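Local coordinates for putative polysaccharide binding proteins (DUF1812) (Bacteroides thetaiotaomicron VPI-5482, PDB 3GF8), which is of unproven function but, as an outer-membrane lipoprotein of the FimB/Mfa2 family, probably takes part in fimbrial assembly, at residues E173-N178 against K222-L227; L193-Y198 against M212-L217; Q78-A83 against S99-L104; E121-G126 against G179-D184. All coordinates share one frame; numbering follows the deposited sequence.

How the interactions relate
Interactions 1 and 2 are the closest pair, with centres about 8 Å apart: 170-176 and 193-195 are neighbouring strands of one sheet, joined by a backbone bond from Phe195 N to Ile174 O (2.7 Å), and interaction 2 is nested in the loop that interaction 1 closes. Interactions 3 and 4 have centres about 11 Å apart and lie on neighbouring strands, 75-83 and 124-133, where Gly126 N meets Ala81 O at 2.7 Å. Between these two groups runs the chain itself, since residues 173-178 lead directly into 179-184, and Met215 CE packs on Leu181 CD1 at 3.6 Å. Interactions 1 and 3 are farthest apart, with centres about 28 Å from each other.

Interaction 1 (E173-N178 against K222-L227); sequences EIIESN and KTRLVL
Glu176 and Thr223 meet just where the antiparallel pairing of strands 170-176 and 224-229 gives way to loop, their side chains crossing at about a right angle. The CB of Glu176 sits 3.9 Å from Thr223 OG1. Its CG, anti to the backbone N (chi1 -169°), comes closer to the same hydroxyl, at 3.4 Å, and a bend at chi2 places CD next to it. At the tip, OE1 accepts a hydrogen bond of 2.6 Å from Thr223 OG1, received on the anti side and 16° out of the carboxylate plane. A water that also accepts from Lys222 N gives OE1 a second bond. OE2 takes the backbone N of Ser177 and a salt bridge from Arg221. An alanine here would probably leave the Thr223 hydroxyl without its acceptor and Arg221 without this counter-charge.

Farther along, Glu173 and Val226 form a hydrogen-bonded pair, with Val226 N to Glu173 O at 2.9 Å. At the next such pair, Ile175 N reaches Arg224 O at 3.0 Å, while the return bond is weak. Beta-branched Ile175 suits the strand: its CD1 packs on Val226 CG2 at 3.5 Å and lies over one face of the Arg224 guanidinium, which pairs with Asp238. Ile174 and Leu225 lie on the other face, against Phe154. The chemistry is thus divided: apolar on the face of Ile174 and Leu225, mixed on that of Glu173, Ile175, Arg224 and Val226, and charged at the strand end, where several donors would probably favour an ionised Glu176.

Interaction 2 (L193-Y198 against M212-L217); sequences LSFRPY and MNTMRL
Phe195 turns one face of its ring to Thr214, whose CB stands 4.0 Å from the ring centroid and 6° off the normal, a CH-pi contact. Thr214 OG1 lies over the same ring, offset toward the rim and 3.2 Å from Phe195 CE1. At the other end, Met212, a selenomethionine here, runs alongside Pro197. Its chain is bent at chi3 (70°), and its methyl CE packs at 3.8 Å on Pro197 CD, while also lying only 3.0 Å from Phe195 O. The Tyr198 ring crosses the Asn213 side chain at about a right angle, ring and amide planes 61° apart, and its CE2 approaches Met212 C to 3.5 Å.

One water spans the two backbones, giving a proton to Arg196 O and accepting from Asn213 N, each at 2.8 Å. In the second shell asparagine suits position 213 by offering both an acceptor and a donor, OD1 to Met120 N and ND2 to Lys118 O, which would hold the amide in place beside Tyr198 CD2 and CE2. Asn178 ND2 similarly holds Thr214 OG1 over the phenyl ring. Strand 193-195 pairs with 170-176, whereas 209-214 pairs with 139-158, so this contact joins layers of different sheets, consistent with a beta-sandwich core. Aromatic and methyl groups do the packing; among the polar groups, the water satisfies Arg196 O and Asn213 N, and residues beyond the two segments satisfy the Asn213 amide and Thr214 OG1.

Interaction 3 (Q78-A83 against S99-L104); sequences QFMAWA and STLTDL
Trp82, whose NE1 comes within 4.2 Å of Leu104 CD2, has Met80 CE over one face of its indole, offset toward the rim, in one of the two conformers of Met80. At the edge, in the ring plane, NE1 donates to a water at 3.2 Å, and that water gives a weak bond to Leu104 O. The indole also makes an edge-to-face pair with Tyr125 of strand 124-133.

Met80, a selenomethionine, is bent at chi2 (80°), which places SE, and at chi3 (61°), which places CE over the indole. In this conformer SE and Leu104 CD2 meet tip to tip at 3.4 Å, an approach that may differ in the alternative one. Its CG passes Leu101 CD2 at 3.9 Å, the two side chains running in opposite directions. Leu101 CD1 in turn touches Gln78 OE1 at 3.8 Å, side chain crossing side chain at about a right angle, while the amide nitrogen of Gln78 is held by Asn130. Leucine suits position 101 because its two methyls meet two different side chains. Leu101 opens the short 3-10 segment 101-103 and Leu104 follows it directly; the segment is tied by Thr100 N to Asp103 OD2 (3.0 Å), met from above the carboxylate plane.

Strand 75-83 runs between strands 38-44 and 124-133, and the loop joining 89-91 to 105-108 packs on 75-83 and 38-44, Leu101 touching Phe44 and Leu104 Tyr42.

Interaction 4 (E121-G126 against G179-D184); sequences ETLWYG and GHLGHD
Tyr125 has its CG anti to the backbone N (chi1 170°), on the side of 179-184, and chi2 (77°) then turns the ring so that His183 O lies at its edge, near its plane. The hydroxyl donates a hydrogen bond of 2.6 Å to His183 O, and the same oxygen is 3.1 Å from Tyr125 CE1. The C=O...OH angle is 131°, with the hydroxyl tilted somewhat from the carbonyl plane. Tyr125 OH also lies 3.3 Å from Asp184 CA, so the phenol end sits against the backbone of His183 and Asp184. Tyrosine suits the place because its ring is long enough to carry a hydroxyl donor to the carbonyl of the other segment.

Strand 124-133 lies between 75-83 and 139-158, while 180-182 is an outer strand of a small antiparallel sheet with 105-108 and 89-91; the contact brings these layers together in what is consistent with a transthyretin-like beta-sandwich. A phenylalanine here would probably leave His183 O without this donor and this part of the backbone less firmly held.

Beside it, Leu123 and Leu181 supply apolar packing. Leu123 CD2 and Leu181 CD1 are 4.3 Å apart, and both side chains touch Trp82. Gly182 suits its place because a CB would press on Asp184 OD1, an oxygen that is bound to Ser186 OG.

Interaction 1 (E173-N178 against K222-L227)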
# COMPACT_ATOMS: atom_id res chain seq x y z
N GLU A 173 -3.88 -9.56 13.99
CA GLU A 173 -2.80 -8.68 13.66
C GLU A 173 -2.10 -9.03 12.35
O GLU A 173 -1.90 -10.20 12.02
CB GLU A 173 -1.70 -8.77 14.74
CG GLU A 173 -2.13 -8.59 16.17
CD GLU A 173 -0.95 -8.87 17.08
OE1 GLU A 173 -0.08 -7.97 17.26
OE2 GLU A 173 -0.88 -10.01 17.59
N ILE A 174 -1.70 -7.98 11.63
CA ILE A 174 -0.73 -8.07 10.56
C ILE A 174 0.50 -7.36 11.17
O ILE A 174 0.36 -6.24 11.68
CB ILE A 174 -1.23 -7.37 9.28
CG1 ILE A 174 -2.43 -8.17 8.70
CG2 ILE A 174 -0.11 -7.24 8.26
CD1 ILE A 174 -3.00 -7.66 7.39
N ILE A 175 1.65 -8.03 11.16
CA ILE A 175 2.87 -7.56 11.84
C ILE A 175 3.97 -7.32 10.82
O ILE A 175 4.34 -8.19 10.09
CB ILE A 175 3.33 -8.54 12.94
CG1 ILE A 175 2.22 -8.69 13.99
CG2 ILE A 175 4.68 -8.06 13.59
CD1 ILE A 175 2.33 -9.89 14.95
N GLU A 176 4.44 -6.09 10.73
CA GLU A 176 5.50 -5.75 9.81
C GLU A 176 6.07 -4.39 10.19
O GLU A 176 5.38 -3.59 10.82
CB GLU A 176 4.97 -5.73 8.39
CG GLU A 176 6.04 -5.65 7.32
CD GLU A 176 7.11 -6.70 7.50
OE1 GLU A 176 6.87 -7.87 7.15
OE2 GLU A 176 8.18 -6.34 8.03
N SER A 177 7.32 -4.15 9.81
CA SER A 177 7.98 -2.88 10.03
C SER A 177 8.08 -2.14 8.68
O SER A 177 9.15 -1.74 8.22
CB SER A 177 9.35 -3.11 10.66
OG SER A 177 10.14 -3.90 9.81
N ASN A 178 6.93 -2.02 8.04
CA ASN A 178 6.79 -1.42 6.73
C ASN A 178 6.25 -0.00 6.78
O ASN A 178 5.76 0.48 5.78
CB ASN A 178 5.90 -2.29 5.81
CG ASN A 178 4.51 -2.55 6.37
OD1 ASN A 178 4.20 -2.27 7.52
ND2 ASN A 178 3.65 -3.12 5.53
N LYS A 222 8.49 -11.14 5.37
CA LYS A 222 7.77 -12.28 5.92
C LYS A 222 6.61 -11.83 6.78
O LYS A 222 6.33 -12.42 7.84
CB LYS A 222 8.70 -13.18 6.73
CG LYS A 222 9.80 -13.88 5.92
CD LYS A 222 10.82 -14.48 6.87
CE LYS A 222 11.64 -15.61 6.24
NZ LYS A 222 12.73 -15.07 5.38
N THR A 223 5.90 -10.82 6.28
CA THR A 223 4.76 -10.20 6.95
C THR A 223 3.80 -11.24 7.48
O THR A 223 3.36 -12.13 6.76
CB THR A 223 4.02 -9.28 5.97
OG1 THR A 223 4.97 -8.32 5.47
CG2 THR A 223 2.84 -8.58 6.65
N ARG A 224 3.49 -11.12 8.75
CA ARG A 224 2.75 -12.15 9.45
C ARG A 224 1.29 -11.82 9.66
O ARG A 224 0.99 -10.69 10.00
CB ARG A 224 3.35 -12.34 10.85
CG ARG A 224 4.73 -12.99 10.84
CD ARG A 224 4.99 -13.67 12.16
NE ARG A 224 5.35 -12.71 13.18
CZ ARG A 224 5.12 -12.83 14.48
NH1 ARG A 224 4.47 -13.86 14.99
NH2 ARG A 224 5.53 -11.85 15.29
N LEU A 225 0.41 -12.83 9.55
CA LEU A 225 -0.95 -12.73 10.05
C LEU A 225 -0.99 -13.60 11.30
O LEU A 225 -0.68 -14.79 11.24
CB LEU A 225 -1.99 -13.20 9.03
CG LEU A 225 -3.44 -13.37 9.53
CD1 LEU A 225 -4.05 -12.00 9.94
CD2 LEU A 225 -4.33 -14.07 8.49
N VAL A 226 -1.34 -12.99 12.43
CA VAL A 226 -1.34 -13.66 13.73
C VAL A 226 -2.69 -13.47 14.42
O VAL A 226 -3.17 -12.35 14.59
CB VAL A 226 -0.26 -13.08 14.67
CG1 VAL A 226 -0.23 -13.87 16.02
CG2 VAL A 226 1.11 -13.08 14.00
N LEU A 227 -3.29 -14.59 14.81
CA LEU A 227 -4.51 -14.62 15.60
C LEU A 227 -4.18 -15.09 17.02
O LEU A 227 -3.44 -16.05 17.22
CB LEU A 227 -5.53 -15.57 14.96
CG LEU A 227 -6.41 -15.00 13.86
CD1 LEU A 227 -5.63 -14.42 12.66
CD2 LEU A 227 -7.36 -16.07 13.42
O HOH W 1 -3.04 -11.66 17.26
O HOH W 2 8.81 -9.53 7.78

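Interaction 2 (L193-Y198 against M212-L217)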
# COMPACT_ATOMS: atom_id res chain seq x y z
N LEU A 193 5.29 -2.82 13.55
CA LEU A 193 3.95 -2.38 13.86
C LEU A 193 2.99 -3.59 13.83
O LEU A 193 3.21 -4.57 13.10
CB LEU A 193 3.50 -1.31 12.86
CG LEU A 193 4.38 -0.06 12.69
CD1 LEU A 193 3.76 0.86 11.64
CD2 LEU A 193 4.64 0.69 14.04
N SER A 194 1.95 -3.49 14.67
CA SER A 194 0.81 -4.42 14.74
C SER A 194 -0.42 -3.74 14.13
O SER A 194 -1.01 -2.84 14.71
CB SER A 194 0.54 -4.79 16.21
OG SER A 194 -0.53 -5.73 16.34
N PHE A 195 -0.75 -4.13 12.90
CA PHE A 195 -1.93 -3.59 12.25
C PHE A 195 -3.08 -4.46 12.66
O PHE A 195 -3.00 -5.68 12.55
CB PHE A 195 -1.79 -3.62 10.73
CG PHE A 195 -0.67 -2.74 10.20
CD1 PHE A 195 0.64 -3.21 10.16
CD2 PHE A 195 -0.92 -1.45 9.74
CE1 PHE A 195 1.66 -2.41 9.67
CE2 PHE A 195 0.10 -0.65 9.24
CZ PHE A 195 1.39 -1.13 9.20
N ARG A 196 -4.16 -3.83 13.13
CA ARG A 196 -5.30 -4.55 13.66
C ARG A 196 -6.58 -4.08 13.03
O ARG A 196 -6.58 -3.02 12.46
CB ARG A 196 -5.39 -4.29 15.16
CG ARG A 196 -4.17 -4.82 15.83
CD ARG A 196 -4.21 -4.73 17.32
NE ARG A 196 -2.93 -5.22 17.80
CZ ARG A 196 -2.64 -5.45 19.07
NH1 ARG A 196 -3.55 -5.27 19.99
NH2 ARG A 196 -1.43 -5.90 19.41
N PRO A 197 -7.66 -4.85 13.16
CA PRO A 197 -8.87 -4.49 12.41
C PRO A 197 -9.38 -3.08 12.66
O PRO A 197 -9.39 -2.62 13.79
CB PRO A 197 -9.89 -5.52 12.87
CG PRO A 197 -9.03 -6.74 13.18
CD PRO A 197 -7.79 -6.18 13.80
N TYR A 198 -9.80 -2.41 11.60
CA TYR A 198 -10.54 -1.18 11.76
C TYR A 198 -12.04 -1.45 11.68
O TYR A 198 -12.83 -0.59 12.04
CB TYR A 198 -10.05 -0.09 10.78
CG TYR A 198 -10.19 -0.45 9.32
CD1 TYR A 198 -11.41 -0.36 8.69
CD2 TYR A 198 -9.09 -0.89 8.58
CE1 TYR A 198 -11.57 -0.69 7.36
CE2 TYR A 198 -9.23 -1.21 7.26
CZ TYR A 198 -10.48 -1.10 6.64
OH TYR A 198 -10.67 -1.45 5.32
N MSE A 212 -8.87 -5.04 7.63
CA MSE A 212 -7.58 -4.51 8.08
C MSE A 212 -6.91 -3.79 6.94
O MSE A 212 -7.24 -4.00 5.78
CB MSE A 212 -6.70 -5.69 8.45
CG MSE A 212 -7.42 -6.65 9.41
SE MSE A 212 -6.31 -8.09 10.09
CE MSE A 212 -5.21 -7.14 11.20
N ASN A 213 -5.91 -2.97 7.26
CA ASN A 213 -5.00 -2.48 6.23
C ASN A 213 -3.53 -2.39 6.66
O ASN A 213 -3.22 -2.30 7.82
CB ASN A 213 -5.47 -1.17 5.55
CG ASN A 213 -5.66 0.03 6.49
OD1 ASN A 213 -6.05 1.12 6.03
ND2 ASN A 213 -5.44 -0.16 7.78
N THR A 214 -2.62 -2.42 5.70
CA THR A 214 -1.23 -2.26 6.06
C THR A 214 -0.53 -1.43 5.00
O THR A 214 -1.13 -1.02 4.02
CB THR A 214 -0.52 -3.63 6.25
OG1 THR A 214 0.78 -3.42 6.80
CG2 THR A 214 -0.44 -4.41 4.91
N MSE A 215 0.76 -1.19 5.22
CA MSE A 215 1.58 -0.48 4.24
C MSE A 215 2.06 -1.56 3.22
O MSE A 215 1.39 -2.56 3.06
CB MSE A 215 2.67 0.28 4.98
CG MSE A 215 2.08 1.37 5.89
SE MSE A 215 1.73 2.97 4.90
CE MSE A 215 3.62 3.45 4.74
N ARG A 216 3.21 -1.36 2.56
CA ARG A 216 3.58 -2.14 1.39
C ARG A 216 3.75 -3.59 1.71
O ARG A 216 4.33 -3.93 2.77
CB ARG A 216 4.88 -1.64 0.79
CG ARG A 216 4.79 -0.20 0.26
CD ARG A 216 5.98 0.12 -0.61
NE ARG A 216 5.89 -0.60 -1.87
CZ ARG A 216 6.93 -0.93 -2.64
NH1 ARG A 216 8.17 -0.65 -2.28
NH2 ARG A 216 6.72 -1.57 -3.77
N LEU A 217 3.20 -4.45 0.83
CA LEU A 217 3.49 -5.89 0.87
C LEU A 217 4.68 -6.16 -0.05
O LEU A 217 4.62 -5.90 -1.23
CB LEU A 217 2.26 -6.72 0.48
CG LEU A 217 1.08 -6.54 1.44
CD1 LEU A 217 -0.24 -6.96 0.82
CD2 LEU A 217 1.34 -7.27 2.77
O HOH W 3 -5.41 -2.52 10.02

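Interaction 3 (Q78-A83 against S99-L104)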
# COMPACT_ATOMS: atom_id res chain seq x y z
N GLN A 78 14.94 16.40 -11.22
CA GLN A 78 14.23 15.17 -10.95
C GLN A 78 12.92 15.47 -10.25
O GLN A 78 12.88 16.35 -9.40
CB GLN A 78 15.05 14.23 -10.12
CG GLN A 78 16.32 13.83 -10.82
CD GLN A 78 17.07 12.78 -10.06
OE1 GLN A 78 17.57 13.03 -8.97
NE2 GLN A 78 17.18 11.60 -10.65
N PHE A 79 11.85 14.79 -10.67
CA PHE A 79 10.56 14.91 -10.01
C PHE A 79 10.20 13.57 -9.44
O PHE A 79 10.56 12.51 -9.99
CB PHE A 79 9.39 15.26 -10.96
CG PHE A 79 9.48 16.59 -11.71
CD1 PHE A 79 10.46 17.54 -11.46
CD2 PHE A 79 8.50 16.89 -12.68
CE1 PHE A 79 10.50 18.74 -12.20
CE2 PHE A 79 8.52 18.06 -13.40
CZ PHE A 79 9.52 19.01 -13.16
N MSE A 80 9.47 13.62 -8.33
CA MSE A 80 8.78 12.46 -7.79
C MSE A 80 7.56 12.99 -7.07
O MSE A 80 7.38 14.19 -6.99
CB MSE A 80 9.71 11.57 -6.91
CG MSE A 80 10.40 12.20 -5.72
SE MSE A 80 9.26 12.36 -4.20
CE MSE A 80 8.80 10.48 -3.84
N ALA A 81 6.69 12.10 -6.59
CA ALA A 81 5.53 12.57 -5.87
C ALA A 81 5.07 11.59 -4.79
O ALA A 81 5.44 10.43 -4.81
CB ALA A 81 4.39 12.87 -6.82
N TRP A 82 4.30 12.11 -3.82
CA TRP A 82 3.47 11.31 -2.94
C TRP A 82 2.05 11.80 -3.16
O TRP A 82 1.79 13.01 -3.26
CB TRP A 82 3.84 11.50 -1.48
CG TRP A 82 5.08 10.84 -1.05
CD1 TRP A 82 6.26 11.45 -0.69
CD2 TRP A 82 5.30 9.43 -0.89
NE1 TRP A 82 7.19 10.50 -0.34
CE2 TRP A 82 6.63 9.26 -0.44
CE3 TRP A 82 4.50 8.29 -1.08
CZ2 TRP A 82 7.18 8.00 -0.19
CZ3 TRP A 82 5.04 7.05 -0.82
CH2 TRP A 82 6.36 6.91 -0.38
N ALA A 83 1.13 10.86 -3.30
CA ALA A 83 -0.25 11.18 -3.61
C ALA A 83 -1.12 10.54 -2.53
O ALA A 83 -0.83 9.45 -2.04
CB ALA A 83 -0.64 10.68 -5.02
N SER A 99 18.52 20.46 1.35
CA SER A 99 18.14 19.04 1.39
C SER A 99 18.27 18.32 0.04
O SER A 99 18.28 18.95 -0.99
CB SER A 99 16.69 18.91 1.89
OG SER A 99 16.50 19.70 3.06
N THR A 100 18.38 16.99 0.07
CA THR A 100 18.40 16.17 -1.14
C THR A 100 17.38 15.04 -0.99
O THR A 100 16.77 14.89 0.09
CB THR A 100 19.78 15.57 -1.33
OG1 THR A 100 20.03 14.64 -0.27
CG2 THR A 100 20.85 16.67 -1.31
N LEU A 101 17.19 14.25 -2.06
CA LEU A 101 16.21 13.15 -2.11
C LEU A 101 16.27 12.22 -0.91
O LEU A 101 15.25 11.87 -0.38
CB LEU A 101 16.38 12.29 -3.37
CG LEU A 101 15.55 12.64 -4.61
CD1 LEU A 101 16.03 11.80 -5.77
CD2 LEU A 101 14.05 12.43 -4.38
N THR A 102 17.48 11.84 -0.50
CA THR A 102 17.59 10.85 0.57
C THR A 102 17.06 11.40 1.89
O THR A 102 16.78 10.62 2.80
CB THR A 102 19.03 10.34 0.72
OG1 THR A 102 19.89 11.42 1.13
CG2 THR A 102 19.56 9.75 -0.64
N ASP A 103 16.90 12.73 2.01
CA ASP A 103 16.27 13.33 3.20
C ASP A 103 14.76 13.14 3.28
O ASP A 103 14.16 13.37 4.34
CB ASP A 103 16.52 14.84 3.26
CG ASP A 103 17.98 15.19 3.52
OD1 ASP A 103 18.65 14.44 4.26
OD2 ASP A 103 18.47 16.21 2.99
N LEU A 104 14.14 12.82 2.14
CA LEU A 104 12.68 12.74 2.03
C LEU A 104 12.21 11.36 2.49
O LEU A 104 12.58 10.33 1.91
CB LEU A 104 12.21 12.97 0.58
CG LEU A 104 10.70 13.12 0.40
CD1 LEU A 104 10.26 14.29 1.18
CD2 LEU A 104 10.29 13.29 -1.06
O HOH W 4 9.99 9.51 0.97

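Interaction 4 (E121-G126 against G179-D184)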
# COMPACT_ATOMS: atom_id res chain seq x y z
N GLU A 121 -6.01 6.77 4.84
CA GLU A 121 -6.23 7.31 3.50
C GLU A 121 -5.17 6.72 2.56
O GLU A 121 -3.96 6.53 2.94
CB GLU A 121 -6.22 8.84 3.49
CG GLU A 121 -4.85 9.51 3.67
CD GLU A 121 -4.38 9.68 5.11
OE1 GLU A 121 -4.96 9.09 6.03
OE2 GLU A 121 -3.40 10.43 5.33
N THR A 122 -5.63 6.35 1.37
CA THR A 122 -4.84 5.58 0.43
C THR A 122 -3.67 6.42 -0.04
O THR A 122 -3.82 7.63 -0.31
CB THR A 122 -5.68 5.11 -0.75
OG1 THR A 122 -6.65 4.20 -0.25
CG2 THR A 122 -4.81 4.41 -1.83
N LEU A 123 -2.51 5.75 -0.05
CA LEU A 123 -1.25 6.36 -0.33
C LEU A 123 -0.66 5.82 -1.65
O LEU A 123 -0.59 4.59 -1.83
CB LEU A 123 -0.27 6.07 0.81
CG LEU A 123 1.09 6.73 0.65
CD1 LEU A 123 0.93 8.25 0.80
CD2 LEU A 123 2.05 6.15 1.69
N TRP A 124 -0.26 6.73 -2.54
CA TRP A 124 0.46 6.35 -3.78
C TRP A 124 1.83 7.00 -3.84
O TRP A 124 2.01 8.16 -3.44
CB TRP A 124 -0.31 6.76 -5.05
CG TRP A 124 -1.61 6.07 -5.33
CD1 TRP A 124 -1.80 4.99 -6.13
CD2 TRP A 124 -2.91 6.45 -4.85
NE1 TRP A 124 -3.14 4.66 -6.17
CE2 TRP A 124 -3.84 5.53 -5.39
CE3 TRP A 124 -3.37 7.46 -4.01
CZ2 TRP A 124 -5.21 5.59 -5.10
CZ3 TRP A 124 -4.75 7.52 -3.72
CH2 TRP A 124 -5.64 6.60 -4.28
N TYR A 125 2.79 6.24 -4.37
CA TYR A 125 4.17 6.69 -4.59
C TYR A 125 4.35 7.04 -6.06
O TYR A 125 3.92 6.30 -6.95
CB TYR A 125 5.15 5.60 -4.17
CG TYR A 125 6.55 5.90 -4.59
CD1 TYR A 125 7.33 6.82 -3.89
CD2 TYR A 125 7.13 5.25 -5.69
CE1 TYR A 125 8.63 7.11 -4.28
CE2 TYR A 125 8.43 5.52 -6.08
CZ TYR A 125 9.18 6.47 -5.39
OH TYR A 125 10.46 6.75 -5.78
N GLY A 126 4.95 8.20 -6.32
CA GLY A 126 5.16 8.68 -7.67
C GLY A 126 6.61 8.49 -7.97
O GLY A 126 7.45 9.12 -7.32
N GLY A 179 6.39 0.68 7.91
CA GLY A 179 5.79 2.00 8.09
C GLY A 179 6.69 3.18 7.79
O GLY A 179 6.31 4.33 8.08
N HIS A 180 7.86 2.96 7.19
CA HIS A 180 8.81 4.07 6.93
C HIS A 180 9.37 3.96 5.50
O HIS A 180 10.17 3.08 5.21
CB HIS A 180 9.94 4.05 7.98
CG HIS A 180 10.66 5.35 8.15
ND1 HIS A 180 11.86 5.44 8.82
CD2 HIS A 180 10.37 6.60 7.73
CE1 HIS A 180 12.26 6.70 8.84
NE2 HIS A 180 11.38 7.42 8.17
N LEU A 181 8.91 4.83 4.61
CA LEU A 181 9.25 4.71 3.19
C LEU A 181 10.24 5.80 2.77
O LEU A 181 10.04 6.96 3.04
CB LEU A 181 7.98 4.76 2.34
CG LEU A 181 6.94 3.70 2.69
CD1 LEU A 181 5.70 3.84 1.86
CD2 LEU A 181 7.57 2.28 2.63
N GLY A 182 11.29 5.40 2.07
CA GLY A 182 12.24 6.33 1.50
C GLY A 182 11.75 6.95 0.21
O GLY A 182 10.70 6.58 -0.33
N HIS A 183 12.54 7.90 -0.30
CA HIS A 183 12.21 8.62 -1.56
C HIS A 183 12.11 7.70 -2.78
O HIS A 183 11.53 8.09 -3.81
CB HIS A 183 13.31 9.65 -1.85
CG HIS A 183 14.59 9.01 -2.28
ND1 HIS A 183 15.51 8.52 -1.38
CD2 HIS A 183 15.06 8.72 -3.51
CE1 HIS A 183 16.52 7.99 -2.04
NE2 HIS A 183 16.27 8.10 -3.34
N ASP A 184 12.72 6.52 -2.67
CA ASP A 184 12.64 5.48 -3.71
C ASP A 184 11.55 4.42 -3.45
O ASP A 184 11.48 3.41 -4.15
CB ASP A 184 14.02 4.78 -3.86
CG ASP A 184 14.47 4.02 -2.60
OD1 ASP A 184 13.80 4.04 -1.54
OD2 ASP A 184 15.50 3.36 -2.67